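T cell receptor gamma chain (Monodelphis domestica, PDB 7L15) probably pairs with a mu chain to form the marsupial gamma mu T cell receptor, which is thought to recognise antigen at the T cell surface. Local coordinates at residues B[90-95]-B[113-118]. Residues are numbered along the deposited sequence; the frame is centred on the assembly and turned at random.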
loop_
_atom_site.group_PDB
_atom_site.type_symbol
_atom_site.label_atom_id
_atom_site.label_comp_id
_atom_site.label_asym_id
_atom_site.label_seq_id
_atom_site.Cartn_x
_atom_site.Cartn_y
_atom_site.Cartn_z
ATOM N N SER B 90 5.427 9.252 -19.782
ATOM C CA SER B 90 3.991 9.297 -19.578
ATOM C C SER B 90 3.374 7.918 -19.364
ATOM O O SER B 90 2.174 7.839 -19.073
ATOM C CB SER B 90 3.342 9.983 -20.775
ATOM O OG SER B 90 3.586 9.234 -21.958
ATOM N N ASP B 91 4.144 6.837 -19.517
ATOM C CA ASP B 91 3.657 5.489 -19.242
ATOM C C ASP B 91 3.804 5.073 -17.782
ATOM O O ASP B 91 3.235 4.043 -17.407
ATOM C CB ASP B 91 4.393 4.467 -20.110
ATOM C CG ASP B 91 4.173 4.697 -21.575
ATOM O OD1 ASP B 91 3.042 5.080 -21.941
ATOM O OD2 ASP B 91 5.130 4.525 -22.357
ATOM N N SER B 92 4.576 5.810 -16.970
ATOM C CA SER B 92 4.751 5.445 -15.571
ATOM C C SER B 92 3.405 5.360 -14.860
ATOM O O SER B 92 2.507 6.173 -15.094
ATOM C CB SER B 92 5.638 6.480 -14.856
ATOM O OG SER B 92 6.846 6.647 -15.559
ATOM N N GLY B 93 3.281 4.385 -13.972
ATOM C CA GLY B 93 2.105 4.237 -13.139
ATOM C C GLY B 93 2.049 2.814 -12.616
ATOM O O GLY B 93 2.972 2.026 -12.818
ATOM N N VAL B 94 0.950 2.496 -11.939
ATOM C CA VAL B 94 0.758 1.155 -11.393
ATOM C C VAL B 94 -0.166 0.363 -12.305
ATOM O O VAL B 94 -1.277 0.812 -12.633
ATOM C CB VAL B 94 0.216 1.207 -9.957
ATOM C CG1 VAL B 94 0.193 -0.201 -9.340
ATOM C CG2 VAL B 94 1.066 2.139 -9.121
ATOM N N TYR B 95 0.291 -0.820 -12.709
ATOM C CA TYR B 95 -0.431 -1.695 -13.620
ATOM C C TYR B 95 -0.944 -2.904 -12.847
ATOM O O TYR B 95 -0.156 -3.653 -12.255
ATOM C CB TYR B 95 0.472 -2.136 -14.767
ATOM C CG TYR B 95 0.852 -1.024 -15.715
ATOM C CD1 TYR B 95 1.630 0.041 -15.289
ATOM C CD2 TYR B 95 0.437 -1.042 -17.048
ATOM C CE1 TYR B 95 1.981 1.059 -16.142
ATOM C CE2 TYR B 95 0.778 -0.009 -17.911
ATOM C CZ TYR B 95 1.552 1.043 -17.441
ATOM O OH TYR B 95 1.928 2.088 -18.265
ATOM N N LEU B 113 5.441 0.568 -12.925
ATOM C CA LEU B 113 6.312 0.862 -14.046
ATOM C C LEU B 113 6.865 2.271 -13.860
ATOM O O LEU B 113 6.105 3.230 -13.706
ATOM C CB LEU B 113 5.536 0.731 -15.355
ATOM C CG LEU B 113 6.306 1.008 -16.628
ATOM C CD1 LEU B 113 7.450 0.007 -16.739
ATOM C CD2 LEU B 113 5.369 0.924 -17.840
ATOM N N ILE B 114 8.182 2.396 -13.857
ATOM C CA ILE B 114 8.833 3.688 -13.710
ATOM C C ILE B 114 9.659 3.928 -14.956
ATOM O O ILE B 114 10.608 3.185 -15.227
ATOM C CB ILE B 114 9.713 3.746 -12.455
ATOM C CG1 ILE B 114 8.889 3.412 -11.215
ATOM C CG2 ILE B 114 10.402 5.117 -12.358
ATOM C CD1 ILE B 114 9.729 3.166 -9.981
ATOM N N VAL B 115 9.297 4.951 -15.718
ATOM C CA VAL B 115 10.050 5.338 -16.898
ATOM C C VAL B 115 10.674 6.688 -16.603
ATOM O O VAL B 115 9.974 7.639 -16.236
ATOM C CB VAL B 115 9.164 5.387 -18.151
ATOM C CG1 VAL B 115 10.034 5.494 -19.423
ATOM C CG2 VAL B 115 8.290 4.144 -18.194
ATOM N N THR B 116 11.987 6.770 -16.749
ATOM C CA THR B 116 12.698 8.008 -16.478
ATOM C C THR B 116 13.666 8.307 -17.612
ATOM O O THR B 116 14.157 7.402 -18.300
ATOM C CB THR B 116 13.445 7.953 -15.139
ATOM O OG1 THR B 116 14.180 9.169 -14.963
ATOM C CG2 THR B 116 14.396 6.799 -15.114
ATOM N N GLU B 117 13.908 9.591 -17.823
ATOM C CA GLU B 117 14.884 10.011 -18.813
ATOM C C GLU B 117 16.273 10.206 -18.220
ATOM O O GLU B 117 17.202 10.539 -18.960
ATOM C CB GLU B 117 14.414 11.287 -19.519
ATOM C CG GLU B 117 13.904 11.039 -20.938
ATOM C CD GLU B 117 12.750 11.954 -21.335
ATOM O OE1 GLU B 117 12.748 13.131 -20.917
ATOM O OE2 GLU B 117 11.844 11.493 -22.061
ATOM N N SER B 118 16.448 9.980 -16.921
ATOM C CA SER B 118 17.752 10.089 -16.279
ATOM C C SER B 118 18.434 8.729 -16.206
ATOM O O SER B 118 17.784 7.691 -16.075
ATOM C CB SER B 118 17.613 10.656 -14.868
ATOM O OG SER B 118 16.942 11.902 -14.876
#
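Ser92 OG is held by two backbone groups: it accepts the N-H of Val115 in a nearly straight bond (Val115 N to Ser92 OG 3.0 Å, 163° at the hydrogen) and is also hydrogen-bonded to the carbonyl of Val89. Its chi1 of -53° sets OG beside its own backbone N, where a short hydroxyl side chain can take the place of a main-chain acceptor just before the strand begins. From Gly93 on, backbone pairing takes over. Gly93 and Leu113 form an antiparallel hydrogen-bonded pair, with Gly93 N to Leu113 O at 3.1 Å and Leu113 N to Gly93 O at 2.9 Å. Glycine suits this place because, at its backbone angles, a CB would jam against the preceding carbonyl oxygen. Leu113 fills the inner side, its CB 3.7 Å from Tyr95 CE1 and its CD2 3.7 Å from Tyr95 OH; Leu87 and Ala21 pack on it as well. Tyr95 OH donates to a lone pair of Asp91 O (2.5 Å), tying the turn to the edge of the ring, in its plane, while Asp91 OD2 bonds Gln88 N and forms a salt bridge with Lys69. The bond from Tyr95 OH back to Asp91 O is the tyrosine corner of immunoglobulin V domains, here at the start of strand F beside strand G.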